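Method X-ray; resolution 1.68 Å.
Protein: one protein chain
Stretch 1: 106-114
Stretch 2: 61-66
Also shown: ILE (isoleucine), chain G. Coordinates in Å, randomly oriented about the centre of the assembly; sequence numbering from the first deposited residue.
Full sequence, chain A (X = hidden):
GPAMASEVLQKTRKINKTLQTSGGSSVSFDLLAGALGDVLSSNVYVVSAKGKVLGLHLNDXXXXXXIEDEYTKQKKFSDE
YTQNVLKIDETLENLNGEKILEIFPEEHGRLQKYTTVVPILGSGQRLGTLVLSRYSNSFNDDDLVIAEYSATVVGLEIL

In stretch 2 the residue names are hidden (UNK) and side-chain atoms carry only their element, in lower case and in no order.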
# COMPACT_ATOMS: atom_id res chain seq x y z
N GLU A 106 1.59 -13.16 -38.05
CA GLU A 106 0.82 -14.36 -38.19
C GLU A 106 -0.62 -14.09 -38.51
O GLU A 106 -1.52 -14.94 -38.27
CB GLU A 106 0.86 -15.16 -36.84
CG GLU A 106 2.23 -15.51 -36.32
CD GLU A 106 3.05 -16.11 -37.41
OE1 GLU A 106 2.59 -17.15 -37.98
OE2 GLU A 106 4.12 -15.53 -37.75
N GLU A 107 -0.91 -12.93 -39.08
CA GLU A 107 -2.28 -12.62 -39.26
C GLU A 107 -2.85 -12.94 -40.62
O GLU A 107 -3.94 -12.34 -40.99
CB GLU A 107 -2.51 -11.11 -38.94
CG GLU A 107 -2.29 -10.76 -37.51
CD GLU A 107 -3.11 -11.58 -36.55
OE1 GLU A 107 -4.36 -11.47 -36.68
OE2 GLU A 107 -2.50 -12.35 -35.67
N HIS A 108 -2.27 -13.89 -41.35
CA HIS A 108 -2.58 -14.06 -42.79
C HIS A 108 -4.07 -14.34 -43.22
O HIS A 108 -4.48 -13.94 -44.37
CB HIS A 108 -1.59 -14.99 -43.51
CG HIS A 108 -0.93 -14.33 -44.69
ND1 HIS A 108 -1.66 -13.78 -45.74
CD2 HIS A 108 0.37 -14.05 -44.96
CE1 HIS A 108 -0.84 -13.22 -46.61
NE2 HIS A 108 0.40 -13.38 -46.16
N GLY A 109 -4.89 -14.95 -42.36
CA GLY A 109 -6.37 -14.97 -42.71
C GLY A 109 -7.23 -13.79 -42.19
O GLY A 109 -8.47 -13.81 -42.29
N ARG A 110 -6.60 -12.76 -41.60
CA ARG A 110 -7.35 -11.77 -40.79
C ARG A 110 -6.94 -10.36 -41.23
O ARG A 110 -6.89 -9.44 -40.44
CB ARG A 110 -7.05 -11.97 -39.29
CG ARG A 110 -7.51 -13.31 -38.75
CD ARG A 110 -7.35 -13.44 -37.24
NE ARG A 110 -5.96 -13.60 -36.74
CZ ARG A 110 -5.43 -14.73 -36.26
NH1 ARG A 110 -4.20 -14.72 -35.80
NH2 ARG A 110 -6.10 -15.88 -36.26
N LEU A 111 -6.65 -10.20 -42.52
CA LEU A 111 -6.01 -8.97 -43.01
C LEU A 111 -7.06 -7.93 -43.27
O LEU A 111 -6.67 -6.76 -43.42
CB LEU A 111 -5.13 -9.16 -44.26
CG LEU A 111 -3.95 -10.16 -44.01
CD1 LEU A 111 -3.18 -10.34 -45.31
CD2 LEU A 111 -3.05 -9.66 -42.88
N GLN A 112 -8.33 -8.35 -43.29
CA GLN A 112 -9.50 -7.39 -43.46
C GLN A 112 -9.87 -6.66 -42.17
O GLN A 112 -10.68 -5.78 -42.11
CB GLN A 112 -10.75 -8.02 -44.05
CG GLN A 112 -10.65 -9.37 -44.71
CD GLN A 112 -10.89 -10.48 -43.70
OE1 GLN A 112 -12.07 -10.90 -43.51
NE2 GLN A 112 -9.79 -10.96 -43.00
N LYS A 113 -9.25 -6.99 -41.07
CA LYS A 113 -9.54 -6.35 -39.82
C LYS A 113 -8.84 -4.98 -39.66
O LYS A 113 -7.90 -4.66 -40.36
CB LYS A 113 -9.05 -7.27 -38.66
CG LYS A 113 -9.86 -8.55 -38.71
CD LYS A 113 -9.53 -9.47 -37.54
CE LYS A 113 -10.23 -9.04 -36.31
NZ LYS A 113 -10.09 -9.97 -35.12
N TYR A 114 -9.42 -4.17 -38.78
CA TYR A 114 -8.83 -2.93 -38.35
C TYR A 114 -8.32 -3.14 -36.97
O TYR A 114 -9.09 -3.56 -36.11
CB TYR A 114 -9.90 -1.81 -38.28
CG TYR A 114 -10.52 -1.53 -39.68
CD1 TYR A 114 -9.92 -0.63 -40.53
CD2 TYR A 114 -11.66 -2.17 -40.10
CE1 TYR A 114 -10.45 -0.39 -41.79
CE2 TYR A 114 -12.23 -1.94 -41.37
CZ TYR A 114 -11.59 -1.06 -42.22
OH TYR A 114 -12.18 -0.75 -43.47
N UNK A 61 -13.73 -15.08 -31.23
CA UNK A 61 -12.86 -16.06 -30.46
C UNK A 61 -11.79 -16.75 -31.32
O UNK A 61 -10.61 -16.93 -30.87
c UNK A 61 -14.57 -16.42 -28.57
c UNK A 61 -12.89 -18.22 -29.05
c UNK A 61 -13.75 -17.07 -29.69
N UNK A 62 -12.12 -17.03 -32.58
CA UNK A 62 -11.22 -17.72 -33.49
C UNK A 62 -9.98 -16.96 -33.83
O UNK A 62 -9.02 -17.54 -34.32
c UNK A 62 -11.92 -18.24 -34.75
c UNK A 62 -12.50 -20.62 -34.03
o UNK A 62 -12.67 -21.07 -32.87
c UNK A 62 -13.05 -19.25 -34.47
n UNK A 62 -11.83 -21.29 -34.97
N UNK A 63 -10.01 -15.62 -33.73
CA UNK A 63 -8.88 -14.79 -34.04
C UNK A 63 -7.94 -14.45 -32.90
O UNK A 63 -7.02 -13.65 -33.08
o UNK A 63 -10.92 -12.45 -36.24
c UNK A 63 -10.34 -13.53 -35.81
c UNK A 63 -9.51 -13.36 -34.58
o UNK A 63 -10.38 -14.62 -36.41
N UNK A 64 -8.07 -15.14 -31.73
CA UNK A 64 -7.22 -14.81 -30.58
C UNK A 64 -5.78 -15.07 -30.89
O UNK A 64 -5.47 -16.09 -31.49
c UNK A 64 -7.61 -15.63 -29.39
o UNK A 64 -6.72 -15.26 -28.37
N UNK A 65 -4.92 -14.15 -30.53
CA UNK A 65 -3.46 -14.36 -30.65
C UNK A 65 -2.82 -14.79 -29.30
O UNK A 65 -1.63 -14.73 -29.17
o UNK A 65 -3.03 -12.94 -32.52
c UNK A 65 -2.74 -13.10 -31.15
N UNK A 66 -3.66 -15.05 -28.32
CA UNK A 66 -3.19 -15.45 -26.97
C UNK A 66 -2.64 -16.85 -27.11
O UNK A 66 -3.15 -17.71 -27.81
c UNK A 66 -4.89 -14.05 -25.64
c UNK A 66 -4.28 -15.45 -25.92
c UNK A 66 -3.73 -15.84 -24.58
N ILE G . -5.11 -11.89 -33.89
CA ILE G . -5.55 -10.63 -33.22
C ILE G . -7.04 -10.46 -33.38
O ILE G . -7.53 -10.55 -34.50
CB ILE G . -4.79 -9.44 -33.78
CG1 ILE G . -3.30 -9.59 -33.42
CG2 ILE G . -5.24 -8.17 -33.15
CD1 ILE G . -2.95 -9.24 -31.98
OXT ILE G . -7.69 -10.34 -32.37
O HOH W 1 -8.66 -16.63 -37.63

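Position 61 carries three side-chain carbons, one bonded to CA and bearing the other two. Branching at CB with no heteroatom identifies V61. Its side chain is out of reach of stretch 1 and makes no contact.

Position 62 has three carbons in line, the third bearing one oxygen and one nitrogen: a carboxamide at the end of a two-methylene chain. This is Q62. Its CA-to-CB bond points sideways and its end leads away, so the backbone makes the approach, with O of Q62 3.9 Å from NH2 of R110.

Position 63 has two carbons, the second holding two oxygens, a carboxylate one methylene from the backbone. One oxygen lies 2.8 Å from NZ of K113, and the carboxylate carbon lies 3.3 Å from CD of R110. The residue is D63, whose CA-to-CB bond points toward stretch 1. The K113 contact, from NZ to OD2 of D63, is both a hydrogen bond and a salt bridge. The other oxygen, OD1, is 4.5 Å from NH2 of R110, beyond salt-bridge range; a water closes this gap, donating to OD1 of D63 at 2.9 Å and accepting from NH2 of R110 at 3.0 Å.

Position 64 shows one carbon and one oxygen, the hydroxymethyl group of S64. Its CA-to-CB bond points away from stretch 1, and the hydroxyl serves its own stretch: N of position 66, two residues on, donates to OG of S64 at 3.1 Å.

Position 65 again has one carbon then one oxygen, hence S65. Its chi1 of -73° (m) places OG 3.2 Å from OE2 of E107 and 3.9 Å from NH1 of R110.

Position 66 repeats the pattern of three carbons branched at CB, and is V66. It too is out of reach of stretch 1.

The contact buries just 226 Å², and its geometry centres on charge and a bound isoleucine. Within stretch 1, a type I turn from E107 to R110 brings the two side chains together: NE of R110 donates to OE1 of E107 at 2.7 Å, and NH1 of R110 to OE2 of E107 at 2.9 Å. The guanidinium is thereby fixed with O of D63 over one face. The ligand N donates to O of D63 and OG of S65, both at 2.7 Å, and to OE1 of E107 at 2.9 Å, while NZ of K113 donates to the ligand O at 2.7 Å. K113 thus links the ligand carboxylate to D63, and both ends of the amino acid backbone are held.

Stretch 2 (61-66) VQDSSV
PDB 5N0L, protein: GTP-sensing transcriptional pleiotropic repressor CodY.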